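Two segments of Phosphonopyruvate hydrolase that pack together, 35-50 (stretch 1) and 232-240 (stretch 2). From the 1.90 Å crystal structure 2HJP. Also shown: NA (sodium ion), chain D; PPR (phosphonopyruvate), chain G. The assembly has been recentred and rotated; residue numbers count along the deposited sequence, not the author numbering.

Stretch 1 35-50: GFGGIWGSGFELSASY
Stretch 2, residues 232-240: VIYGNHAIR

Two strand-to-helix segments of phosphonopyruvate hydrolase pack together, burying 546 Å² in all: strand 38-41 leads to helix 43-49, and strand 232-234 to a helix starting at His 237. CA atoms pair Trp 40 with Ile 233 (6.9 Å), Ser 42 with Gly 235 (6.8 Å) and Glu 45 with Asn 236 (5.9 Å). Ile 233 (-115/131; chi1 and chi2 m) points toward stretch 1 and lays CG2 over one face of the Trp 40 indole, 3.4 Å from the centroid of the five-membered ring and 16° off its normal, a CH-pi contact; Trp 40 has chi1 t, chi2 -131°. Tyr 234 (-91/103; chi1 m) starts sideways, but its ring meets Phe 36 (chi1 m) rim to rim, centroids 6.0 Å apart, planes at 66°, with Phe 36 CE1 3.8 Å from Tyr 234 CD2. Gly 235 (-68/-35) sets its O at the indole edge, 3.5 Å from Trp 40 CD1. On that same edge Trp 40 NE1 donates to phosphonopyruvate O1 (2.9 Å), which also accepts from Ser 42 OG (2.7 Å); Phe 44 N donates to its O2' (2.8 Å). Ser 42 OG (chi1 t) in turn accepts from Glu 45 N (2.9 Å), capping the helix. Asn 236 (-156/29; chi1 p), an N-cap residue making no capping bond, places CB 3.6 Å from Phe 44 CD2 (chi1 t); its OD1 accepts from Arg 240 NH1 (2.9 Å). Glu 45 (chi1 m, chi2 -133°, chi3 -10°) instead reaches this helix's first turn: its OE2 lies 3.1 Å from Ala 238 N and accepts from Ile 239 N (2.7 Å, 165°). Ile 239 (-67/-32; chi1 t, chi2 p) points toward helix 43-49, with CG1 4.1 Å from Ala 48 CB and CD1 4.0 Å from Ser 49 CB. Ser 49 OG (chi1 p) binds sodium at 2.8 Å.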

# COMPACT_ATOMS: atom_id res chain seq x y z
N GLY A 35 29.78 3.81 6.25
CA GLY A 35 30.14 4.49 7.47
C GLY A 35 29.42 5.79 7.73
O GLY A 35 29.86 6.53 8.61
N PHE A 36 28.34 6.12 6.99
CA PHE A 36 27.66 7.37 7.30
C PHE A 36 26.95 7.20 8.64
O PHE A 36 26.62 6.09 9.04
CB PHE A 36 26.67 7.77 6.18
CG PHE A 36 27.35 8.23 4.95
CD1 PHE A 36 27.84 9.54 4.87
CD2 PHE A 36 27.55 7.34 3.90
CE1 PHE A 36 28.52 9.98 3.76
CE2 PHE A 36 28.25 7.75 2.74
CZ PHE A 36 28.74 9.09 2.66
N GLY A 37 26.73 8.32 9.32
CA GLY A 37 26.07 8.36 10.61
C GLY A 37 24.59 8.02 10.55
O GLY A 37 24.07 7.35 11.44
N GLY A 38 23.91 8.49 9.51
CA GLY A 38 22.50 8.18 9.41
C GLY A 38 22.05 8.20 7.94
O GLY A 38 22.86 8.51 7.03
N ILE A 39 20.79 7.83 7.72
CA ILE A 39 20.19 7.81 6.41
C ILE A 39 19.26 9.03 6.25
O ILE A 39 18.57 9.41 7.20
CB ILE A 39 19.33 6.49 6.23
CG1 ILE A 39 20.21 5.25 6.47
CG2 ILE A 39 18.65 6.48 4.83
CD1 ILE A 39 21.40 5.04 5.50
N TRP A 40 19.27 9.65 5.06
CA TRP A 40 18.39 10.78 4.75
C TRP A 40 17.29 10.19 3.83
O TRP A 40 17.58 9.78 2.67
CB TRP A 40 19.20 11.88 4.04
CG TRP A 40 18.42 12.95 3.34
CD1 TRP A 40 18.61 13.39 2.06
CD2 TRP A 40 17.38 13.78 3.89
NE1 TRP A 40 17.76 14.44 1.78
CE2 TRP A 40 16.99 14.69 2.87
CE3 TRP A 40 16.74 13.84 5.14
CZ2 TRP A 40 15.99 15.66 3.07
CZ3 TRP A 40 15.75 14.79 5.35
CH2 TRP A 40 15.37 15.70 4.32
N GLY A 41 16.06 10.14 4.34
CA GLY A 41 14.94 9.58 3.57
C GLY A 41 14.37 10.67 2.69
O GLY A 41 13.27 11.14 2.84
N SER A 42 15.19 11.06 1.74
CA SER A 42 14.96 12.10 0.77
C SER A 42 13.67 12.04 -0.09
O SER A 42 13.44 11.05 -0.76
CB SER A 42 16.16 12.08 -0.21
OG SER A 42 15.93 13.05 -1.23
N GLY A 43 12.85 13.08 -0.07
CA GLY A 43 11.67 13.10 -0.95
C GLY A 43 12.09 13.29 -2.42
O GLY A 43 11.46 12.80 -3.34
N PHE A 44 13.21 13.99 -2.65
CA PHE A 44 13.67 14.24 -4.00
C PHE A 44 14.12 12.88 -4.59
O PHE A 44 13.76 12.51 -5.75
CB PHE A 44 14.89 15.21 -3.96
CG PHE A 44 15.50 15.44 -5.33
CD1 PHE A 44 14.91 16.33 -6.21
CD2 PHE A 44 16.59 14.68 -5.75
CE1 PHE A 44 15.43 16.47 -7.54
CE2 PHE A 44 17.10 14.81 -7.03
CZ PHE A 44 16.49 15.73 -7.93
N GLU A 45 14.92 12.16 -3.82
CA GLU A 45 15.38 10.84 -4.29
C GLU A 45 14.24 9.85 -4.52
O GLU A 45 14.22 9.18 -5.55
CB GLU A 45 16.35 10.19 -3.34
CG GLU A 45 17.76 10.83 -3.42
CD GLU A 45 18.86 9.80 -3.51
OE1 GLU A 45 18.53 8.59 -3.32
OE2 GLU A 45 20.02 10.18 -3.75
N LEU A 46 13.28 9.75 -3.59
CA LEU A 46 12.23 8.78 -3.82
C LEU A 46 11.35 9.24 -5.02
O LEU A 46 11.00 8.42 -5.87
CB LEU A 46 11.37 8.63 -2.56
CG LEU A 46 10.33 7.56 -2.64
CD1 LEU A 46 10.97 6.22 -2.89
CD2 LEU A 46 9.56 7.55 -1.36
N SER A 47 11.00 10.52 -5.12
CA SER A 47 10.19 10.92 -6.27
C SER A 47 11.01 10.73 -7.56
O SER A 47 10.49 10.35 -8.59
CB SER A 47 9.69 12.40 -6.13
OG SER A 47 10.85 13.20 -6.05
N ALA A 48 12.31 11.01 -7.53
CA ALA A 48 13.11 10.83 -8.75
C ALA A 48 13.08 9.35 -9.16
O ALA A 48 12.97 9.01 -10.36
CB ALA A 48 14.57 11.32 -8.53
N SER A 49 13.15 8.45 -8.18
CA SER A 49 13.16 7.02 -8.50
C SER A 49 11.83 6.54 -9.15
O SER A 49 11.79 5.57 -9.89
CB SER A 49 13.52 6.20 -7.25
OG SER A 49 12.44 6.13 -6.36
N TYR A 50 10.78 7.34 -8.94
CA TYR A 50 9.44 7.13 -9.51
C TYR A 50 9.28 7.96 -10.75
O TYR A 50 8.25 7.93 -11.37
CB TYR A 50 8.36 7.52 -8.48
CG TYR A 50 8.02 6.31 -7.63
CD1 TYR A 50 7.06 5.37 -8.06
CD2 TYR A 50 8.69 6.05 -6.44
CE1 TYR A 50 6.80 4.19 -7.31
CE2 TYR A 50 8.44 4.85 -5.66
CZ TYR A 50 7.51 3.96 -6.10
OH TYR A 50 7.24 2.83 -5.37
N VAL A 232 25.42 17.23 8.56
CA VAL A 232 25.50 17.58 7.16
C VAL A 232 24.73 16.48 6.42
O VAL A 232 24.85 15.27 6.73
CB VAL A 232 26.91 17.63 6.66
CG1 VAL A 232 27.62 16.42 7.05
CG2 VAL A 232 26.89 17.83 5.11
N ILE A 233 23.90 16.87 5.46
CA ILE A 233 23.12 15.84 4.71
C ILE A 233 23.56 15.84 3.22
O ILE A 233 23.63 16.91 2.61
CB ILE A 233 21.59 16.18 4.74
CG1 ILE A 233 21.03 15.88 6.17
CG2 ILE A 233 20.79 15.35 3.66
CD1 ILE A 233 20.50 14.49 6.46
N TYR A 234 23.86 14.64 2.68
CA TYR A 234 24.17 14.49 1.24
C TYR A 234 22.82 14.21 0.64
O TYR A 234 22.24 13.11 0.74
CB TYR A 234 25.21 13.41 1.11
CG TYR A 234 26.51 13.93 1.73
CD1 TYR A 234 27.15 15.03 1.20
CD2 TYR A 234 27.05 13.33 2.87
CE1 TYR A 234 28.33 15.54 1.79
CE2 TYR A 234 28.23 13.82 3.49
CZ TYR A 234 28.86 14.93 2.92
OH TYR A 234 29.98 15.43 3.50
N GLY A 235 22.30 15.24 0.02
CA GLY A 235 20.92 15.20 -0.41
C GLY A 235 20.42 14.31 -1.49
O GLY A 235 19.28 13.81 -1.38
N ASN A 236 21.25 14.06 -2.53
CA ASN A 236 20.74 13.25 -3.65
C ASN A 236 21.82 12.52 -4.47
O ASN A 236 21.62 12.21 -5.64
CB ASN A 236 19.92 14.20 -4.60
CG ASN A 236 20.74 15.44 -5.10
OD1 ASN A 236 21.96 15.40 -5.12
ND2 ASN A 236 20.03 16.54 -5.48
N HIS A 237 22.93 12.19 -3.82
CA HIS A 237 24.06 11.60 -4.49
C HIS A 237 23.86 10.11 -4.80
O HIS A 237 24.48 9.58 -5.75
CB HIS A 237 25.31 11.85 -3.64
CG HIS A 237 25.55 13.30 -3.36
ND1 HIS A 237 24.88 13.99 -2.36
CD2 HIS A 237 26.22 14.24 -4.09
CE1 HIS A 237 25.10 15.29 -2.50
NE2 HIS A 237 25.92 15.47 -3.54
N ALA A 238 22.99 9.44 -4.07
CA ALA A 238 22.76 8.02 -4.39
C ALA A 238 21.94 7.93 -5.70
O ALA A 238 22.30 7.17 -6.62
CB ALA A 238 21.96 7.33 -3.30
N ILE A 239 20.88 8.72 -5.82
CA ILE A 239 20.09 8.53 -7.07
C ILE A 239 20.95 8.99 -8.30
O ILE A 239 20.87 8.43 -9.42
CB ILE A 239 18.69 9.30 -7.00
CG1 ILE A 239 17.78 8.84 -8.14
CG2 ILE A 239 18.88 10.78 -7.04
CD1 ILE A 239 17.23 7.42 -7.98
N ARG A 240 21.80 9.98 -8.07
CA ARG A 240 22.61 10.51 -9.14
C ARG A 240 23.62 9.48 -9.53
O ARG A 240 23.75 9.20 -10.73
CB ARG A 240 23.25 11.87 -8.76
CG ARG A 240 22.27 13.01 -8.93
CD ARG A 240 22.69 14.24 -8.02
NE ARG A 240 23.82 14.98 -8.64
CZ ARG A 240 24.59 15.81 -7.97
NH1 ARG A 240 24.35 16.03 -6.63
NH2 ARG A 240 25.63 16.32 -8.61
NA NA D . 12.70 3.78 -4.89
C1 PPR G . 15.39 16.24 -0.48
O1 PPR G . 16.49 15.56 -0.57
O2' PPR G . 14.30 15.84 -0.78
C2 PPR G . 15.58 17.62 0.08
C3 PPR G . 16.65 18.46 -0.06
O2 PPR G . 14.52 18.04 0.78
P PPR G . 16.45 19.37 -1.66
O1P PPR G . 15.16 20.22 -1.46
O2P PPR G . 16.34 18.29 -2.77
O3P PPR G . 17.62 20.24 -1.74